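Peptide amidase (Stenotrophomonas maltophilia, PDB 1M22) is an amidase signature enzyme that probably hydrolyses carboxamides, notably the C-terminal amide of peptides. Local coordinates at residues M94-S100 with K127-W133; A102-F106 with H341-L345; S165-S169 with A181-E185. All coordinates share one frame. Residues are numbered along the deposited sequence.

Contact 1. Residues M94-S100 with K127-W133; sequences MATSAGS and KTNLSEW
Build 94-100 as an extended loop ending in a type I' turn, Ser97 to Ser100, closed by Ser100 N to Ser97 O (2.9 Å). Ala98 (61/19) and Gly99 (85/-4) sit at its corners; a CB on Gly99 would jam against the preceding carbonyl oxygen. The partner 127-133 leaves strand 123-128 at Thr128 and loops back under the turn, so that CA atoms pair Met94-Lys127 (7.8 Å), Gly99-Glu132 (4.8 Å) and Ala98-Trp133 (5.0 Å).

One strong hydrogen bond joins the backbones, Trp133 N to Ala98 O at 2.9 Å. Lys127, m at all four chi angles, curls its NZ to a weak 3.4 Å bond with Ala95 O, bridged better by water 1, and also reaches Ile89 O and Asp87. Water 2 accepts from Ser100 OG (2.7 Å) and Trp133 NE1 (2.9 Å) and donates to Glu132 OE1 (2.8 Å); Ser100 OG also hydrogen-bonds Ala102 N, and Glu132 pairs with Arg137.

For packing, Ala98 CB lies over the Trp133 face in a CH-pi contact, 4.1 Å from the six-ring centroid. The turn thus packs on the loop after strand 123-128, with Leu130 and Ser131 side chains about 4 Å from those of the active-site residues Lys86 and Ser165, respectively.

Contact 2. Residues A102-F106 with H341-L345; sequences ALQGF and HRAPL
Two surface loops 235 residues apart meet here purely by packing, with the flat face of Phe106 set on the methyl of an alanine: Ala343 CB stands 4.0 Å from the ring centroid, 20° off the normal, a CH-pi contact. The alanine belongs to the Schellman motif that ends helix 319-340. Arg342, at 48/58, is its C-prime residue, with Ala343 N bonded to Phe338 O and Arg342 N to Asn339 O, and the chain then turns out toward helix 348-357.

On the other side, 102-106 holds a type I turn from Leu103 to Phe106, closed by Phe106 N to Leu103 O at 3.1 Å. The two segments run in opposite directions, with CA atoms paired Ala102-Leu345 (7.6 Å) and Phe106-Ala343 (6.5 Å).

Phe106 takes a t chi1, which carries its ring across to the helix end: CZ lies 3.7 Å from His341 CB, and CD1 is 3.8 Å from Pro344 CD. Leu103 (m, t) fills in below, its CD2 3.8 Å from Pro344 CG and 4.1 Å from Leu345 CD1. Ala102 CB closes the far end on Leu345 CD1 at 3.7 Å, while Phe354 and Leu351 of helix 348-357 back Ala102 and Leu345 respectively. The contact joins the loop after strand 82-86 to the helical outer layer, away from the catalytic residues. At the ring edge, near its plane, His341 O approaches Phe106 CE1 to 3.5 Å.

Contact 3. Residues S165-S169 with A181-E185; sequences SSSGS and AIGTE
Ser166 lays its side chain over Gly183, OG 3.6 Å from Gly183 CA, at the point where the serine- and glycine-rich loop of the amidase signature fold rests on the central sheet. That glycine is needed: a CB there would point at the serine and come within 2.8 Å of its OG.

Ser165 follows a cis peptide bond, and Ser166 (-93/52) is the centre of an inverse gamma turn, with a weak Ser167 N to Ser165 O bond of 3.2 Å. Ser166 occupies the N-cap position of helix 167-174 without making a capping bond; its OG bonds Thr184 N of the strand, Ser189 O and Lys86 NZ. The helix start and strand 180-185 run in opposite senses, CA atoms pairing Ser166-Gly183 (5.3 Å) and Ser169-Ala181 (5.6 Å).

Two serines, both with chi1 m, pin the segments together. Ser166 OG accepts from Thr184 N at 3.1 Å. One helical turn on, Ser169 CB packs on Ala181 CB at 3.9 Å, and its hydroxyl bonds to the strand as well as to Thr128 OG1.

The contact lies at the Ser-cisSer-Lys catalytic triad: Ser165 OG is hydrogen-bonded to both Lys86 NZ and the nucleophile Ser189 OG, and Thr184 OG1 also binds Lys86 NZ. Strand 180-185 lies between strands 82-86 and 223-228, which brings the lysine alongside. The second pin is short: Ser169 OG donates to Ile182 O at 2.9 Å.

From the N terminus, the loop after strand 82-86 supplies the first segments of contacts 1 and 2 in succession. Contact 1 closes first, at 127-133, over helix 112-119 and strand 123-128. Contact 3 then opens and closes in series with it, a short loop through helix 167-174. Contact 2 closes last, at 341-345, so it crosses contact 1 and encloses contact 3. Contacts 1 and 2 touch, Thr96 N lying 3.0 Å from Phe106 O; contacts 1 and 3 touch where Asn129 O lies 2.9 Å from Gly168 N. Contacts 2 and 3 stay about 13 Å apart at nearest atoms. Contact 3 lies at the sheet and catalytic centre, contact 1 beside it, contact 2 outermost at the end of helix 319-340.

Contact 1. Residues M94-S100 with K127-W133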
loop_
_atom_site.group_PDB
_atom_site.type_symbol
_atom_site.label_atom_id
_atom_site.label_comp_id
_atom_site.label_asym_id
_atom_site.label_seq_id
_atom_site.Cartn_x
_atom_site.Cartn_y
_atom_site.Cartn_z
ATOM N N MET A 94 -14.338 -5.527 13.661
ATOM C CA MET A 94 -14.921 -4.960 12.453
ATOM C C MET A 94 -15.112 -6.021 11.381
ATOM O O MET A 94 -14.596 -7.132 11.484
ATOM C CB MET A 94 -14.007 -3.865 11.907
ATOM C CG MET A 94 -13.694 -2.772 12.910
ATOM S SD MET A 94 -12.105 -1.989 12.590
ATOM C CE MET A 94 -11.026 -3.054 13.548
ATOM N N ALA A 95 -15.871 -5.676 10.352
ATOM C CA ALA A 95 -16.075 -6.601 9.255
ATOM C C ALA A 95 -14.878 -6.437 8.330
ATOM O O ALA A 95 -14.137 -5.459 8.429
ATOM C CB ALA A 95 -17.360 -6.263 8.509
ATOM N N THR A 96 -14.672 -7.417 7.460
ATOM C CA THR A 96 -13.606 -7.365 6.467
ATOM C C THR A 96 -14.378 -7.708 5.201
ATOM O O THR A 96 -14.633 -8.873 4.908
ATOM C CB THR A 96 -12.502 -8.400 6.750
ATOM O OG1 THR A 96 -11.865 -8.081 7.995
ATOM C CG2 THR A 96 -11.454 -8.370 5.644
ATOM N N SER A 97 -14.751 -6.673 4.457
ATOM C CA SER A 97 -15.587 -6.842 3.275
ATOM C C SER A 97 -14.968 -6.740 1.896
ATOM O O SER A 97 -15.620 -7.097 0.911
ATOM C CB SER A 97 -16.728 -5.826 3.329
ATOM O OG SER A 97 -16.239 -4.508 3.105
ATOM N N ALA A 98 -13.736 -6.251 1.809
ATOM C CA ALA A 98 -13.090 -6.041 0.519
ATOM C C ALA A 98 -13.954 -5.039 -0.259
ATOM O O ALA A 98 -13.851 -4.935 -1.480
ATOM C CB ALA A 98 -12.978 -7.354 -0.256
ATOM N N GLY A 99 -14.805 -4.310 0.464
ATOM C CA GLY A 99 -15.682 -3.326 -0.153
ATOM C C GLY A 99 -16.995 -3.875 -0.693
ATOM O O GLY A 99 -17.848 -3.114 -1.157
ATOM N N SER A 100 -17.167 -5.192 -0.621
ATOM C CA SER A 100 -18.369 -5.849 -1.133
ATOM C C SER A 100 -19.514 -5.971 -0.134
ATOM O O SER A 100 -19.300 -6.164 1.061
ATOM C CB SER A 100 -18.002 -7.244 -1.646
ATOM O OG SER A 100 -19.156 -7.970 -2.040
ATOM N N LYS A 127 -11.180 0.639 9.405
ATOM C CA LYS A 127 -10.813 0.095 8.102
ATOM C C LYS A 127 -11.005 1.132 7.003
ATOM O O LYS A 127 -11.903 1.970 7.080
ATOM C CB LYS A 127 -11.679 -1.130 7.787
ATOM C CG LYS A 127 -11.804 -2.139 8.925
ATOM C CD LYS A 127 -10.465 -2.764 9.297
ATOM C CE LYS A 127 -9.935 -3.668 8.194
ATOM N NZ LYS A 127 -10.822 -4.844 7.937
ATOM N N THR A 128 -10.165 1.071 5.973
ATOM C CA THR A 128 -10.259 2.011 4.866
ATOM C C THR A 128 -10.844 1.405 3.598
ATOM O O THR A 128 -10.688 0.211 3.317
ATOM C CB THR A 128 -8.887 2.621 4.529
ATOM O OG1 THR A 128 -7.921 1.573 4.376
ATOM C CG2 THR A 128 -8.450 3.575 5.630
ATOM N N ASN A 129 -11.524 2.249 2.834
ATOM C CA ASN A 129 -12.143 1.827 1.592
ATOM C C ASN A 129 -11.085 1.448 0.565
ATOM O O ASN A 129 -9.930 1.875 0.644
ATOM C CB ASN A 129 -13.041 2.948 1.055
ATOM C CG ASN A 129 -13.954 2.484 -0.061
ATOM O OD1 ASN A 129 -14.454 1.363 -0.040
ATOM N ND2 ASN A 129 -14.198 3.362 -1.029
ATOM N N LEU A 130 -11.495 0.643 -0.405
ATOM C CA LEU A 130 -10.607 0.177 -1.455
ATOM C C LEU A 130 -11.432 -0.110 -2.696
ATOM O O LEU A 130 -12.656 -0.259 -2.615
ATOM C CB LEU A 130 -9.923 -1.130 -1.029
ATOM C CG LEU A 130 -10.857 -2.336 -0.825
ATOM C CD1 LEU A 130 -10.060 -3.629 -0.897
ATOM C CD2 LEU A 130 -11.585 -2.224 0.512
ATOM N N SER A 131 -10.771 -0.172 -3.845
ATOM C CA SER A 131 -11.467 -0.543 -5.071
ATOM C C SER A 131 -11.998 -1.932 -4.713
ATOM O O SER A 131 -11.251 -2.764 -4.193
ATOM C CB SER A 131 -10.475 -0.642 -6.228
ATOM O OG SER A 131 -9.803 0.593 -6.406
ATOM N N GLU A 132 -13.278 -2.192 -4.978
ATOM C CA GLU A 132 -13.864 -3.478 -4.605
ATOM C C GLU A 132 -13.031 -4.680 -5.039
ATOM O O GLU A 132 -12.571 -4.754 -6.180
ATOM C CB GLU A 132 -15.285 -3.610 -5.157
ATOM C CG GLU A 132 -16.189 -4.419 -4.245
ATOM C CD GLU A 132 -17.563 -4.650 -4.836
ATOM O OE1 GLU A 132 -17.691 -5.537 -5.703
ATOM O OE2 GLU A 132 -18.508 -3.940 -4.432
ATOM N N TRP A 133 -12.852 -5.622 -4.114
ATOM C CA TRP A 133 -12.065 -6.833 -4.353
ATOM C C TRP A 133 -10.651 -6.497 -4.819
ATOM O O TRP A 133 -10.049 -7.218 -5.616
ATOM C CB TRP A 133 -12.774 -7.749 -5.365
ATOM C CG TRP A 133 -14.080 -8.269 -4.837
ATOM C CD1 TRP A 133 -15.333 -7.878 -5.213
ATOM C CD2 TRP A 133 -14.257 -9.190 -3.750
ATOM N NE1 TRP A 133 -16.278 -8.490 -4.422
ATOM C CE2 TRP A 133 -15.645 -9.299 -3.516
ATOM C CE3 TRP A 133 -13.374 -9.928 -2.948
ATOM C CZ2 TRP A 133 -16.175 -10.119 -2.510
ATOM C CZ3 TRP A 133 -13.901 -10.743 -1.947
ATOM C CH2 TRP A 133 -15.289 -10.830 -1.738
HETATM O O HOH W 1 -12.071 -5.378 10.119
HETATM O O HOH W 2 -19.043 -7.792 -4.772
#

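Contact 2. Residues A102-F106 with H341-L345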
loop_
_atom_site.group_PDB
_atom_site.type_symbol
_atom_site.label_atom_id
_atom_site.label_comp_id
_atom_site.label_asym_id
_atom_site.label_seq_id
_atom_site.Cartn_x
_atom_site.Cartn_y
_atom_site.Cartn_z
ATOM N N ALA A 102 -21.445 -8.370 -0.068
ATOM C CA ALA A 102 -21.533 -9.792 0.253
ATOM C C ALA A 102 -20.888 -10.143 1.595
ATOM O O ALA A 102 -21.272 -11.124 2.236
ATOM C CB ALA A 102 -20.892 -10.613 -0.861
ATOM N N LEU A 103 -19.917 -9.343 2.027
ATOM C CA LEU A 103 -19.228 -9.606 3.289
ATOM C C LEU A 103 -19.429 -8.519 4.346
ATOM O O LEU A 103 -18.618 -8.383 5.263
ATOM C CB LEU A 103 -17.729 -9.785 3.033
ATOM C CG LEU A 103 -17.308 -10.913 2.090
ATOM C CD1 LEU A 103 -15.804 -10.860 1.888
ATOM C CD2 LEU A 103 -17.726 -12.257 2.662
ATOM N N GLN A 104 -20.511 -7.757 4.228
ATOM C CA GLN A 104 -20.792 -6.683 5.176
ATOM C C GLN A 104 -20.973 -7.156 6.619
ATOM O O GLN A 104 -20.791 -6.379 7.555
ATOM C CB GLN A 104 -22.035 -5.905 4.738
ATOM C CG GLN A 104 -23.291 -6.753 4.632
ATOM C CD GLN A 104 -24.522 -5.929 4.320
ATOM O OE1 GLN A 104 -24.569 -5.215 3.318
ATOM N NE2 GLN A 104 -25.531 -6.026 5.177
ATOM N N GLY A 105 -21.334 -8.424 6.798
ATOM C CA GLY A 105 -21.532 -8.951 8.139
ATOM C C GLY A 105 -20.517 -10.012 8.521
ATOM O O GLY A 105 -20.691 -10.743 9.497
ATOM N N PHE A 106 -19.446 -10.088 7.740
ATOM C CA PHE A 106 -18.374 -11.054 7.950
ATOM C C PHE A 106 -17.283 -10.400 8.803
ATOM O O PHE A 106 -16.618 -9.462 8.360
ATOM C CB PHE A 106 -17.843 -11.480 6.580
ATOM C CG PHE A 106 -16.621 -12.347 6.628
ATOM C CD1 PHE A 106 -16.625 -13.557 7.314
ATOM C CD2 PHE A 106 -15.472 -11.966 5.947
ATOM C CE1 PHE A 106 -15.495 -14.375 7.314
ATOM C CE2 PHE A 106 -14.345 -12.771 5.942
ATOM C CZ PHE A 106 -14.355 -13.979 6.625
ATOM N N HIS A 341 -11.565 -19.010 6.805
ATOM C CA HIS A 341 -12.215 -18.097 7.738
ATOM C C HIS A 341 -13.728 -18.271 7.825
ATOM O O HIS A 341 -14.420 -17.457 8.440
ATOM C CB HIS A 341 -11.857 -16.659 7.358
ATOM C CG HIS A 341 -10.382 -16.408 7.316
ATOM N ND1 HIS A 341 -9.609 -16.314 8.454
ATOM C CD2 HIS A 341 -9.528 -16.292 6.272
ATOM C CE1 HIS A 341 -8.343 -16.154 8.113
ATOM N NE2 HIS A 341 -8.266 -16.138 6.794
ATOM N N ARG A 342 -14.230 -19.342 7.212
ATOM C CA ARG A 342 -15.655 -19.659 7.222
ATOM C C ARG A 342 -16.536 -18.467 6.866
ATOM O O ARG A 342 -17.407 -18.065 7.638
ATOM C CB ARG A 342 -16.053 -20.211 8.593
ATOM C CG ARG A 342 -15.230 -21.419 9.019
ATOM C CD ARG A 342 -15.689 -21.956 10.361
ATOM N NE ARG A 342 -17.056 -22.462 10.303
ATOM C CZ ARG A 342 -17.715 -22.948 11.349
ATOM N NH1 ARG A 342 -17.129 -22.991 12.535
ATOM N NH2 ARG A 342 -18.957 -23.393 11.210
ATOM N N ALA A 343 -16.306 -17.912 5.682
ATOM C CA ALA A 343 -17.076 -16.770 5.211
ATOM C C ALA A 343 -18.470 -17.217 4.772
ATOM O O ALA A 343 -18.709 -18.409 4.556
ATOM C CB ALA A 343 -16.346 -16.098 4.049
ATOM N N PRO A 344 -19.413 -16.266 4.646
ATOM C CA PRO A 344 -20.780 -16.596 4.225
ATOM C C PRO A 344 -20.815 -17.055 2.766
ATOM O O PRO A 344 -21.791 -17.653 2.311
ATOM C CB PRO A 344 -21.539 -15.292 4.466
ATOM C CG PRO A 344 -20.487 -14.245 4.259
ATOM C CD PRO A 344 -19.292 -14.834 4.969
ATOM N N LEU A 345 -19.739 -16.757 2.042
ATOM C CA LEU A 345 -19.584 -17.155 0.645
ATOM C C LEU A 345 -18.616 -18.329 0.684
ATOM O O LEU A 345 -17.622 -18.283 1.409
ATOM C CB LEU A 345 -18.968 -16.023 -0.182
ATOM C CG LEU A 345 -19.741 -14.708 -0.296
ATOM C CD1 LEU A 345 -18.881 -13.670 -1.006
ATOM C CD2 LEU A 345 -21.041 -14.943 -1.052
#

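Contact 3. Residues S165-S169 with A181-E185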
loop_
_atom_site.group_PDB
_atom_site.type_symbol
_atom_site.label_atom_id
_atom_site.label_comp_id
_atom_site.label_asym_id
_atom_site.label_seq_id
_atom_site.Cartn_x
_atom_site.Cartn_y
_atom_site.Cartn_z
ATOM N N SER A 165 -5.311 -0.027 -5.447
ATOM C CA SER A 165 -6.540 -0.425 -4.855
ATOM C C SER A 165 -6.592 0.013 -3.338
ATOM O O SER A 165 -7.588 -0.161 -2.653
ATOM C CB SER A 165 -7.053 -1.794 -4.995
ATOM O OG SER A 165 -6.118 -2.709 -4.448
ATOM N N SER A 166 -5.502 0.568 -2.822
ATOM C CA SER A 166 -5.420 1.015 -1.417
ATOM C C SER A 166 -5.789 2.496 -1.326
ATOM O O SER A 166 -5.064 3.304 -0.733
ATOM C CB SER A 166 -3.994 0.832 -0.886
ATOM O OG SER A 166 -3.550 -0.514 -0.989
ATOM N N SER A 167 -6.939 2.831 -1.895
ATOM C CA SER A 167 -7.413 4.202 -1.968
ATOM C C SER A 167 -7.586 4.909 -0.631
ATOM O O SER A 167 -6.996 5.967 -0.404
ATOM C CB SER A 167 -8.734 4.227 -2.736
ATOM O OG SER A 167 -8.682 3.361 -3.862
ATOM N N GLY A 168 -8.395 4.325 0.245
ATOM C CA GLY A 168 -8.652 4.925 1.539
ATOM C C GLY A 168 -7.428 5.062 2.415
ATOM O O GLY A 168 -7.294 6.041 3.148
ATOM N N SER A 169 -6.529 4.090 2.358
ATOM C CA SER A 169 -5.336 4.174 3.183
ATOM C C SER A 169 -4.451 5.342 2.770
ATOM O O SER A 169 -3.939 6.062 3.624
ATOM C CB SER A 169 -4.552 2.863 3.133
ATOM O OG SER A 169 -5.198 1.869 3.915
ATOM N N ALA A 181 -1.008 4.011 7.985
ATOM C CA ALA A 181 -1.994 3.054 7.498
ATOM C C ALA A 181 -1.323 1.876 6.810
ATOM O O ALA A 181 -0.139 1.928 6.466
ATOM C CB ALA A 181 -2.961 3.734 6.529
ATOM N N ILE A 182 -2.090 0.807 6.628
ATOM C CA ILE A 182 -1.600 -0.386 5.953
ATOM C C ILE A 182 -2.403 -0.572 4.672
ATOM O O ILE A 182 -3.637 -0.453 4.671
ATOM C CB ILE A 182 -1.790 -1.670 6.804
ATOM C CG1 ILE A 182 -1.162 -1.504 8.190
ATOM C CG2 ILE A 182 -1.165 -2.860 6.081
ATOM C CD1 ILE A 182 0.331 -1.275 8.171
ATOM N N GLY A 183 -1.698 -0.845 3.583
ATOM C CA GLY A 183 -2.359 -1.104 2.318
ATOM C C GLY A 183 -1.866 -2.450 1.822
ATOM O O GLY A 183 -1.133 -3.141 2.531
ATOM N N THR A 184 -2.295 -2.850 0.629
ATOM C CA THR A 184 -1.822 -4.097 0.036
ATOM C C THR A 184 -1.598 -3.849 -1.444
ATOM O O THR A 184 -2.229 -2.974 -2.043
ATOM C CB THR A 184 -2.811 -5.302 0.189
ATOM O OG1 THR A 184 -3.936 -5.129 -0.681
ATOM C CG2 THR A 184 -3.278 -5.451 1.623
ATOM N N GLU A 185 -0.677 -4.607 -2.027
ATOM C CA GLU A 185 -0.385 -4.467 -3.440
ATOM C C GLU A 185 -0.259 -5.812 -4.130
ATOM O O GLU A 185 0.313 -6.762 -3.585
ATOM C CB GLU A 185 0.914 -3.673 -3.671
ATOM C CG GLU A 185 1.298 -3.592 -5.162
ATOM C CD GLU A 185 2.190 -2.406 -5.530
ATOM O OE1 GLU A 185 2.138 -1.360 -4.846
ATOM O OE2 GLU A 185 2.926 -2.514 -6.537
#